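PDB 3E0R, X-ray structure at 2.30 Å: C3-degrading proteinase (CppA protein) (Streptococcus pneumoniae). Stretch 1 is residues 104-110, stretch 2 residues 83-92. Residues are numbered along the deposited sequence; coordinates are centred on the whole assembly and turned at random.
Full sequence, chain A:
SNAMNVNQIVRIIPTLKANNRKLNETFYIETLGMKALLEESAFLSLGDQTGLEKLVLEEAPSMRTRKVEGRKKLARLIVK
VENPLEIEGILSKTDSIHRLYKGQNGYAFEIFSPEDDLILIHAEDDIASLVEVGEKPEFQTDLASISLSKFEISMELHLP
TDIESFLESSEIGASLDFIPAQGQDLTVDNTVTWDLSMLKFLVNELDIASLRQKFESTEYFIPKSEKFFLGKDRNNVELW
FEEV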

ATOM      1  N   GLN A 104     -19.479   9.519   7.773  1.00 33.60           N
ATOM      2  CA  GLN A 104     -19.453  10.534   8.839  1.00 33.77           C
ATOM      3  C   GLN A 104     -18.718  11.820   8.448  1.00 33.57           C
ATOM      4  O   GLN A 104     -19.330  12.885   8.390  1.00 33.91           O
ATOM      5  CB  GLN A 104     -18.818   9.964  10.136  1.00 34.15           C
ATOM      6  CG  GLN A 104     -18.952  10.887  11.364  1.00 34.25           C
ATOM      7  CD  GLN A 104     -18.250  10.377  12.644  1.00 34.92           C
ATOM      8  OE1 GLN A 104     -17.191   9.735  12.595  1.00 35.19           O
ATOM      9  NE2 GLN A 104     -18.843  10.706  13.809  1.00 36.52           N
ATOM     10  N   ASN A 105     -17.413  11.727   8.200  1.00 33.51           N
ATOM     11  CA  ASN A 105     -16.586  12.945   8.038  1.00 33.07           C
ATOM     12  C   ASN A 105     -16.581  13.596   6.639  1.00 32.86           C
ATOM     13  O   ASN A 105     -16.398  14.820   6.528  1.00 33.57           O
ATOM     14  CB  ASN A 105     -15.145  12.702   8.490  1.00 33.18           C
ATOM     15  CG  ASN A 105     -15.046  12.192   9.917  1.00 32.25           C
ATOM     16  OD1 ASN A 105     -14.046  11.574  10.270  1.00 28.90           O
ATOM     17  ND2 ASN A 105     -16.077  12.445  10.738  1.00 29.56           N
ATOM     18  N   GLY A 106     -16.792  12.811   5.589  1.00 31.80           N
ATOM     19  CA  GLY A 106     -16.868  13.377   4.242  1.00 30.97           C
ATOM     20  C   GLY A 106     -17.050  12.359   3.129  1.00 29.44           C
ATOM     21  O   GLY A 106     -17.452  11.222   3.354  1.00 28.33           O
ATOM     22  N   TYR A 107     -16.744  12.783   1.916  1.00 28.39           N
ATOM     23  CA  TYR A 107     -16.761  11.885   0.791  1.00 28.47           C
ATOM     24  C   TYR A 107     -15.543  10.913   0.827  1.00 28.09           C
ATOM     25  O   TYR A 107     -14.555  11.074   1.594  1.00 27.18           O
ATOM     26  CB  TYR A 107     -16.891  12.666  -0.527  1.00 28.84           C
ATOM     27  CG  TYR A 107     -18.224  13.412  -0.624  1.00 29.91           C
ATOM     28  CD1 TYR A 107     -19.398  12.781  -1.110  1.00 29.61           C
ATOM     29  CD2 TYR A 107     -18.333  14.749  -0.176  1.00 30.68           C
ATOM     30  CE1 TYR A 107     -20.641  13.500  -1.187  1.00 30.26           C
ATOM     31  CE2 TYR A 107     -19.555  15.470  -0.246  1.00 29.52           C
ATOM     32  CZ  TYR A 107     -20.702  14.842  -0.743  1.00 30.45           C
ATOM     33  OH  TYR A 107     -21.891  15.568  -0.788  1.00 31.01           O
ATOM     34  N   ALA A 108     -15.682   9.854   0.055  1.00 26.94           N
ATOM     35  CA  ALA A 108     -14.613   8.876  -0.082  1.00 26.68           C
ATOM     36  C   ALA A 108     -14.779   8.312  -1.473  1.00 26.16           C
ATOM     37  O   ALA A 108     -15.852   8.446  -2.081  1.00 25.29           O
ATOM     38  CB  ALA A 108     -14.752   7.805   0.952  1.00 26.18           C
ATOM     39  N   PHE A 109     -13.728   7.712  -2.007  1.00 25.69           N
ATOM     40  CA  PHE A 109     -13.896   7.043  -3.292  1.00 25.27           C
ATOM     41  C   PHE A 109     -12.964   5.887  -3.481  1.00 24.57           C
ATOM     42  O   PHE A 109     -12.000   5.744  -2.762  1.00 25.01           O
ATOM     43  CB  PHE A 109     -13.821   8.046  -4.486  1.00 24.98           C
ATOM     44  CG  PHE A 109     -12.494   8.638  -4.692  1.00 25.23           C
ATOM     45  CD1 PHE A 109     -11.605   8.057  -5.590  1.00 25.63           C
ATOM     46  CD2 PHE A 109     -12.103   9.784  -3.971  1.00 26.03           C
ATOM     47  CE1 PHE A 109     -10.344   8.582  -5.775  1.00 24.68           C
ATOM     48  CE2 PHE A 109     -10.849  10.325  -4.138  1.00 25.98           C
ATOM     49  CZ  PHE A 109      -9.957   9.716  -5.056  1.00 26.50           C
ATOM     50  N   GLU A 110     -13.317   5.052  -4.448  1.00 24.23           N
ATOM     51  CA  GLU A 110     -12.449   4.040  -4.985  1.00 23.74           C
ATOM     52  C   GLU A 110     -12.069   4.360  -6.440  1.00 22.48           C
ATOM     53  O   GLU A 110     -12.799   4.968  -7.159  1.00 20.75           O
ATOM     54  CB  GLU A 110     -13.120   2.707  -4.933  1.00 23.74           C
ATOM     55  CG  GLU A 110     -13.051   2.051  -3.598  1.00 25.52           C
ATOM     56  CD  GLU A 110     -13.913   0.821  -3.547  1.00 24.26           C
ATOM     57  OE1 GLU A 110     -14.943   0.826  -4.238  1.00 27.51           O
ATOM     58  OE2 GLU A 110     -13.572  -0.133  -2.831  1.00 24.29           O
TER
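Stretch 2 83-92: NPLEIEGILS

Stretch 2 packs as a helix against a strand of stretch 1, in a largely apolar contact that buries 412 Å² in all and contains no hydrogen bond between the two segments. Residues 107-110 form the strand, and the helix that begins around Pro84 lies over it, the two axes approaching to 8.0 Å. Their N-to-C directions differ by 50°, so the helix crosses the strand obliquely, and Tyr107 is set across from Ile87, their CA atoms 6.9 Å apart.

The start of the helix is capped by Asn83, whose OD1 accepts from Leu85 N at 3.0 Å; the short amide side chain can reach forward to an NH that has no carbonyl of a preceding turn to bind. Pro84 suits the first turn because it needs no NH donor there, and its CB lies 3.8 Å from Asn105 O. Gly106 lies close by: a CB on it would stand only 3.2 Å from Pro84 CB, a tight approach that glycine avoids.

Further along, Ile87, Ile90 and Leu91 all point toward the strand, the i, i+3, i+4 spacing that gathers side chains on one side of a helix. They meet Phe109, which points toward the helix, whereas the small Ala108 points away. Leu91 CD2 lies over one face of the phenyl ring, 3.9 Å from its centroid, in a CH-pi contact; Ile87 CG2 sits at the ring edge, 3.9 Å from Phe109 CD2, and Ile90 CG2 is 3.9 Å from Phe109 CZ. Ile87 also reaches the strand backbone, with CD1 3.5 Å from Tyr107 O. Tyr107 itself points sideways, and the edge of its ring meets Glu88, with CD2 3.0 Å from OE2; the flexible glutamate brings its carboxylate against the ring's C-H edge rather than its electron-rich face.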

ATOM      1  N   ASN A  83      -7.417  15.821   6.337  1.00 27.13           N
ATOM      2  CA  ASN A  83      -8.389  16.860   5.995  1.00 28.02           C
ATOM      3  C   ASN A  83      -9.368  16.303   4.937  1.00 28.76           C
ATOM      4  O   ASN A  83      -8.950  15.885   3.844  1.00 28.68           O
ATOM      5  CB  ASN A  83      -7.708  18.155   5.514  1.00 28.39           C
ATOM      6  CG  ASN A  83      -8.710  19.345   5.319  1.00 29.29           C
ATOM      7  OD1 ASN A  83      -9.959  19.186   5.259  1.00 29.96           O
ATOM      8  ND2 ASN A  83      -8.144  20.556   5.232  1.00 32.77           N
ATOM      9  N   PRO A  84     -10.669  16.260   5.274  1.00 29.12           N
ATOM     10  CA  PRO A  84     -11.595  15.683   4.284  1.00 30.08           C
ATOM     11  C   PRO A  84     -11.785  16.569   3.035  1.00 30.44           C
ATOM     12  O   PRO A  84     -12.036  16.063   1.939  1.00 30.23           O
ATOM     13  CB  PRO A  84     -12.924  15.522   5.063  1.00 29.73           C
ATOM     14  CG  PRO A  84     -12.593  15.820   6.498  1.00 29.97           C
ATOM     15  CD  PRO A  84     -11.359  16.672   6.507  1.00 28.98           C
ATOM     16  N   LEU A  85     -11.644  17.877   3.196  1.00 30.87           N
ATOM     17  CA  LEU A  85     -11.744  18.771   2.047  1.00 31.19           C
ATOM     18  C   LEU A  85     -10.629  18.542   1.033  1.00 31.30           C
ATOM     19  O   LEU A  85     -10.712  19.018  -0.086  1.00 30.83           O
ATOM     20  CB  LEU A  85     -11.773  20.236   2.492  1.00 31.59           C
ATOM     21  CG  LEU A  85     -12.896  20.586   3.465  1.00 31.20           C
ATOM     22  CD1 LEU A  85     -12.818  22.073   3.747  1.00 28.52           C
ATOM     23  CD2 LEU A  85     -14.268  20.139   2.915  1.00 31.48           C
ATOM     24  N   GLU A  86      -9.594  17.800   1.403  1.00 32.41           N
ATOM     25  CA  GLU A  86      -8.589  17.438   0.419  1.00 32.76           C
ATOM     26  C   GLU A  86      -9.108  16.352  -0.506  1.00 32.73           C
ATOM     27  O   GLU A  86      -8.722  16.368  -1.671  1.00 33.46           O
ATOM     28  CB  GLU A  86      -7.251  17.063   1.054  1.00 32.84           C
ATOM     29  CG  GLU A  86      -6.646  18.201   1.813  1.00 32.75           C
ATOM     30  CD  GLU A  86      -5.443  17.789   2.628  1.00 32.88           C
ATOM     31  OE1 GLU A  86      -4.964  16.630   2.508  1.00 29.77           O
ATOM     32  OE2 GLU A  86      -4.968  18.653   3.406  1.00 33.31           O
ATOM     33  N   ILE A  87      -9.966  15.438  -0.028  1.00 32.81           N
ATOM     34  CA  ILE A  87     -10.600  14.433  -0.931  1.00 33.15           C
ATOM     35  C   ILE A  87     -11.523  15.088  -1.989  1.00 33.78           C
ATOM     36  O   ILE A  87     -11.581  14.664  -3.152  1.00 33.03           O
ATOM     37  CB  ILE A  87     -11.408  13.343  -0.152  1.00 33.25           C
ATOM     38  CG1 ILE A  87     -10.449  12.462   0.671  1.00 33.27           C
ATOM     39  CG2 ILE A  87     -12.277  12.446  -1.124  1.00 32.31           C
ATOM     40  CD1 ILE A  87     -11.138  11.629   1.700  1.00 32.02           C
ATOM     41  N   GLU A  88     -12.232  16.133  -1.569  1.00 34.46           N
ATOM     42  CA  GLU A  88     -13.125  16.872  -2.441  1.00 35.09           C
ATOM     43  C   GLU A  88     -12.330  17.689  -3.455  1.00 34.83           C
ATOM     44  O   GLU A  88     -12.821  17.954  -4.554  1.00 35.14           O
ATOM     45  CB  GLU A  88     -14.061  17.776  -1.619  1.00 35.22           C
ATOM     46  CG  GLU A  88     -14.843  17.016  -0.513  1.00 36.22           C
ATOM     47  CD  GLU A  88     -16.021  17.800   0.099  1.00 37.62           C
ATOM     48  OE1 GLU A  88     -16.169  19.045  -0.119  1.00 39.82           O
ATOM     49  OE2 GLU A  88     -16.809  17.146   0.827  1.00 41.17           O
ATOM     50  N   GLY A  89     -11.120  18.102  -3.075  1.00 34.57           N
ATOM     51  CA  GLY A  89     -10.216  18.788  -3.985  1.00 34.68           C
ATOM     52  C   GLY A  89      -9.788  17.867  -5.117  1.00 34.83           C
ATOM     53  O   GLY A  89      -9.838  18.241  -6.303  1.00 34.73           O
ATOM     54  N   ILE A  90      -9.362  16.665  -4.735  1.00 35.01           N
ATOM     55  CA  ILE A  90      -9.014  15.606  -5.682  1.00 35.54           C
ATOM     56  C   ILE A  90     -10.167  15.325  -6.654  1.00 35.53           C
ATOM     57  O   ILE A  90      -9.958  15.304  -7.865  1.00 35.31           O
ATOM     58  CB  ILE A  90      -8.615  14.269  -4.960  1.00 36.13           C
ATOM     59  CG1 ILE A  90      -7.357  14.429  -4.105  1.00 36.28           C
ATOM     60  CG2 ILE A  90      -8.367  13.125  -5.957  1.00 35.02           C
ATOM     61  CD1 ILE A  90      -7.248  13.200  -3.122  1.00 36.27           C
ATOM     62  N   LEU A  91     -11.382  15.134  -6.135  1.00 35.88           N
ATOM     63  CA  LEU A  91     -12.539  14.803  -6.990  1.00 35.34           C
ATOM     64  C   LEU A  91     -12.915  15.959  -7.943  1.00 35.55           C
ATOM     65  O   LEU A  91     -13.305  15.727  -9.093  1.00 34.94           O
ATOM     66  CB  LEU A  91     -13.713  14.368  -6.121  1.00 35.13           C
ATOM     67  CG  LEU A  91     -13.518  12.985  -5.487  1.00 35.17           C
ATOM     68  CD1 LEU A  91     -14.479  12.782  -4.313  1.00 34.53           C
ATOM     69  CD2 LEU A  91     -13.628  11.835  -6.532  1.00 34.53           C
ATOM     70  N   SER A  92     -12.729  17.204  -7.481  1.00 35.76           N
ATOM     71  CA  SER A  92     -12.938  18.384  -8.326  1.00 35.61           C
ATOM     72  C   SER A  92     -12.058  18.356  -9.578  1.00 35.71           C
ATOM     73  O   SER A  92     -12.350  19.055 -10.549  1.00 35.83           O
ATOM     74  CB  SER A  92     -12.706  19.699  -7.548  1.00 35.48           C
ATOM     75  OG  SER A  92     -11.334  19.942  -7.331  1.00 34.88           O
TER